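Local coordinates for protein BCAM1869 (PDB 4O2H), which is probably a transcriptional regulator of quorum sensing, a homolog of RsaM that associates with identical copies of itself, at residues L28-L40 / R122-L136. Numbering follows the deposited sequence.
Sequences LAALVLDHVASGL and RLAALDWPAAVASAL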
# COMPACT_ATOMS: atom_id res chain seq x y z
N LEU A 28 0.53 6.64 21.32
CA LEU A 28 0.00 5.76 20.29
C LEU A 28 -1.52 5.69 20.38
O LEU A 28 -2.20 5.67 19.34
CB LEU A 28 0.63 4.36 20.45
CG LEU A 28 1.05 3.56 19.21
CD1 LEU A 28 1.56 4.43 18.07
CD2 LEU A 28 2.07 2.53 19.57
N ALA A 29 -2.07 5.72 21.61
CA ALA A 29 -3.51 5.76 21.85
C ALA A 29 -4.11 7.12 21.42
O ALA A 29 -5.32 7.20 21.23
CB ALA A 29 -3.83 5.48 23.33
N ALA A 30 -3.28 8.19 21.23
CA ALA A 30 -3.76 9.49 20.75
C ALA A 30 -3.27 9.79 19.32
O ALA A 30 -3.49 10.89 18.83
CB ALA A 30 -3.33 10.60 21.70
N LEU A 31 -2.63 8.81 18.66
CA LEU A 31 -2.12 8.96 17.30
C LEU A 31 -3.22 9.39 16.31
O LEU A 31 -4.28 8.78 16.22
CB LEU A 31 -1.45 7.67 16.80
CG LEU A 31 -0.63 7.84 15.51
CD1 LEU A 31 0.52 8.79 15.72
CD2 LEU A 31 -0.13 6.53 15.01
N VAL A 32 -2.95 10.47 15.60
CA VAL A 32 -3.85 11.09 14.63
C VAL A 32 -3.52 10.54 13.23
O VAL A 32 -2.63 11.04 12.57
CB VAL A 32 -3.69 12.65 14.72
CG1 VAL A 32 -4.47 13.39 13.62
CG2 VAL A 32 -4.08 13.18 16.11
N LEU A 33 -4.21 9.51 12.78
CA LEU A 33 -3.97 8.97 11.44
C LEU A 33 -5.10 9.34 10.49
O LEU A 33 -6.26 9.38 10.88
CB LEU A 33 -3.80 7.45 11.45
CG LEU A 33 -2.58 6.92 12.10
CD1 LEU A 33 -2.75 5.48 12.41
CD2 LEU A 33 -1.33 7.17 11.26
N ASP A 34 -4.72 9.61 9.23
CA ASP A 34 -5.61 9.95 8.14
C ASP A 34 -5.50 8.92 7.06
O ASP A 34 -4.40 8.39 6.85
CB ASP A 34 -5.25 11.33 7.56
CG ASP A 34 -5.27 12.45 8.57
OD1 ASP A 34 -6.25 12.52 9.36
OD2 ASP A 34 -4.32 13.28 8.57
N HIS A 35 -6.62 8.59 6.42
CA HIS A 35 -6.67 7.65 5.30
C HIS A 35 -5.99 8.29 4.10
O HIS A 35 -6.25 9.44 3.79
CB HIS A 35 -8.13 7.25 4.97
CG HIS A 35 -8.27 6.52 3.66
ND1 HIS A 35 -8.39 7.20 2.46
CD2 HIS A 35 -8.22 5.19 3.40
CE1 HIS A 35 -8.45 6.27 1.53
NE2 HIS A 35 -8.37 5.05 2.04
N VAL A 36 -5.18 7.51 3.38
CA VAL A 36 -4.45 7.96 2.19
C VAL A 36 -4.97 7.18 0.99
O VAL A 36 -5.33 7.79 -0.01
CB VAL A 36 -2.91 7.79 2.38
CG1 VAL A 36 -2.12 8.26 1.17
CG2 VAL A 36 -2.42 8.49 3.66
N ALA A 37 -5.00 5.84 1.07
CA ALA A 37 -5.44 5.03 -0.07
C ALA A 37 -5.87 3.66 0.36
O ALA A 37 -5.41 3.13 1.35
CB ALA A 37 -4.32 4.93 -1.13
N SER A 38 -6.81 3.12 -0.38
CA SER A 38 -7.39 1.80 -0.20
C SER A 38 -7.68 1.24 -1.58
O SER A 38 -7.95 2.00 -2.50
CB SER A 38 -8.65 1.88 0.65
OG SER A 38 -8.42 2.33 1.98
N GLY A 39 -7.59 -0.06 -1.73
CA GLY A 39 -7.89 -0.73 -2.98
C GLY A 39 -8.17 -2.19 -2.77
O GLY A 39 -7.92 -2.73 -1.69
N LEU A 40 -8.74 -2.81 -3.79
CA LEU A 40 -9.07 -4.22 -3.76
C LEU A 40 -7.88 -5.05 -4.22
O LEU A 40 -7.12 -4.59 -5.08
CB LEU A 40 -10.30 -4.50 -4.65
CG LEU A 40 -11.59 -3.74 -4.25
CD1 LEU A 40 -12.77 -4.16 -5.13
CD2 LEU A 40 -11.92 -3.90 -2.72
N ARG A 122 -5.64 1.39 18.08
CA ARG A 122 -5.87 2.80 17.74
C ARG A 122 -6.73 2.91 16.45
O ARG A 122 -7.64 3.74 16.37
CB ARG A 122 -4.55 3.58 17.57
CG ARG A 122 -4.74 5.07 17.23
CD ARG A 122 -5.71 5.76 18.20
NE ARG A 122 -5.67 7.20 18.04
CZ ARG A 122 -6.66 8.03 18.36
NH1 ARG A 122 -7.78 7.55 18.90
NH2 ARG A 122 -6.54 9.33 18.15
N LEU A 123 -6.46 2.04 15.47
CA LEU A 123 -7.19 2.06 14.20
C LEU A 123 -8.67 1.81 14.40
O LEU A 123 -9.46 2.49 13.77
CB LEU A 123 -6.60 1.07 13.16
CG LEU A 123 -5.15 1.39 12.75
CD1 LEU A 123 -4.51 0.22 12.04
CD2 LEU A 123 -5.05 2.70 11.98
N ALA A 124 -9.05 0.91 15.32
CA ALA A 124 -10.46 0.60 15.62
C ALA A 124 -11.17 1.80 16.27
O ALA A 124 -12.35 2.03 15.99
CB ALA A 124 -10.56 -0.62 16.54
N ALA A 125 -10.44 2.57 17.10
CA ALA A 125 -10.93 3.80 17.74
C ALA A 125 -11.07 4.90 16.68
O ALA A 125 -11.86 5.80 16.86
CB ALA A 125 -9.98 4.24 18.85
N LEU A 126 -10.33 4.81 15.56
CA LEU A 126 -10.44 5.81 14.48
C LEU A 126 -11.50 5.41 13.46
O LEU A 126 -11.69 6.12 12.47
CB LEU A 126 -9.08 6.07 13.79
CG LEU A 126 -8.03 6.81 14.66
CD1 LEU A 126 -6.68 6.82 14.00
CD2 LEU A 126 -8.47 8.26 14.99
N ASP A 127 -12.22 4.28 13.70
CA ASP A 127 -13.28 3.76 12.82
C ASP A 127 -12.72 3.63 11.40
O ASP A 127 -13.33 4.08 10.42
CB ASP A 127 -14.56 4.64 12.87
CG ASP A 127 -15.81 4.02 12.22
OD1 ASP A 127 -15.90 2.76 12.16
OD2 ASP A 127 -16.72 4.78 11.82
N TRP A 128 -11.53 2.98 11.29
CA TRP A 128 -10.89 2.77 10.02
C TRP A 128 -11.84 2.13 8.98
O TRP A 128 -11.74 2.54 7.83
CB TRP A 128 -9.59 1.98 10.17
CG TRP A 128 -9.74 0.52 10.47
CD1 TRP A 128 -9.62 -0.08 11.68
CD2 TRP A 128 -9.96 -0.53 9.51
NE1 TRP A 128 -9.82 -1.43 11.55
CE2 TRP A 128 -10.00 -1.74 10.23
CE3 TRP A 128 -10.18 -0.55 8.12
CZ2 TRP A 128 -10.23 -2.97 9.61
CZ3 TRP A 128 -10.40 -1.77 7.50
CH2 TRP A 128 -10.43 -2.96 8.24
N PRO A 129 -12.78 1.19 9.29
CA PRO A 129 -13.64 0.66 8.20
C PRO A 129 -14.46 1.72 7.46
O PRO A 129 -14.72 1.53 6.28
CB PRO A 129 -14.57 -0.30 8.93
CG PRO A 129 -13.81 -0.71 10.14
CD PRO A 129 -13.13 0.54 10.57
N ALA A 130 -14.90 2.78 8.15
CA ALA A 130 -15.72 3.83 7.50
C ALA A 130 -14.94 4.51 6.35
O ALA A 130 -15.47 4.62 5.25
CB ALA A 130 -16.20 4.86 8.53
N ALA A 131 -13.67 4.88 6.58
CA ALA A 131 -12.88 5.54 5.53
C ALA A 131 -12.43 4.58 4.41
O ALA A 131 -12.33 4.99 3.26
CB ALA A 131 -11.70 6.27 6.12
N VAL A 132 -12.19 3.31 4.72
CA VAL A 132 -11.85 2.32 3.70
C VAL A 132 -13.04 2.12 2.74
O VAL A 132 -12.87 2.26 1.52
CB VAL A 132 -11.37 1.00 4.34
CG1 VAL A 132 -11.31 -0.16 3.33
CG2 VAL A 132 -10.02 1.21 5.03
N ALA A 133 -14.24 1.86 3.27
CA ALA A 133 -15.44 1.62 2.44
C ALA A 133 -15.75 2.85 1.59
O ALA A 133 -16.03 2.72 0.40
CB ALA A 133 -16.62 1.27 3.31
N SER A 134 -15.60 4.02 2.18
CA SER A 134 -15.81 5.31 1.52
C SER A 134 -14.88 5.45 0.31
O SER A 134 -15.36 5.78 -0.77
CB SER A 134 -15.56 6.45 2.51
OG SER A 134 -15.90 7.70 1.94
N ALA A 135 -13.57 5.15 0.49
CA ALA A 135 -12.61 5.26 -0.60
C ALA A 135 -12.92 4.26 -1.70
O ALA A 135 -12.78 4.57 -2.87
CB ALA A 135 -11.20 5.04 -0.08
N LEU A 136 -13.31 3.03 -1.31
CA LEU A 136 -13.67 1.95 -2.24
C LEU A 136 -14.83 2.35 -3.13
O LEU A 136 -14.85 1.96 -4.30
CB LEU A 136 -14.02 0.67 -1.48
CG LEU A 136 -12.88 -0.03 -0.74
CD1 LEU A 136 -13.38 -1.30 -0.17
CD2 LEU A 136 -11.65 -0.29 -1.64
O HOH W 1 -7.54 5.67 21.04
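The carbonyl oxygen of L31 is gripped twice by R122: NE donates to L31 O over 2.8 Å, and NH2 adds a weak second bond to the same atom. L31 O sits by the guanidinium edge, about 20° out of its plane. The arginine gets there by setting CG anti to its backbone N and then bending at chi2 (51°), which turns the guanidinium toward the carbonyls of residues 29-31. L126 CD2 covers one guanidinium face at its centre, while A29 O lies off-centre over the opposite face and is joined to R122 NH1 through a water, weakly on the arginine side. L33 then fits against the end of helix 112-125, its CD1 3.6 Å from L123 CD2 and its CB against L126 CD1. The chain leaves that helix through a Schellman motif, with D127 at positive phi, and enters helix 128-138. H35 of strand 34-40 packs against the alanines of this helix: H35 CE1 comes obliquely to within 3.4 Å of A135 CB, and H35 CB rests on A131 CB. H35 NE2 and S38 OG share a 2.7 Å hydrogen bond, which helps fix the turn of the imidazole; T61 also bonds S38 OG, and V132 CG2 packs against that oxygen. Farther along, L136 CD2 meets L40 CD2 at 3.8 Å and lies over G39 CA. Strand 34-40, outermost in the chain's four-stranded antiparallel sheet, crosses helix 128-136 at -66°, with a classic beta bulge at V36–A37 opposite E62: helices packed on an antiparallel sheet, part of the novel fold of RsaM proteins.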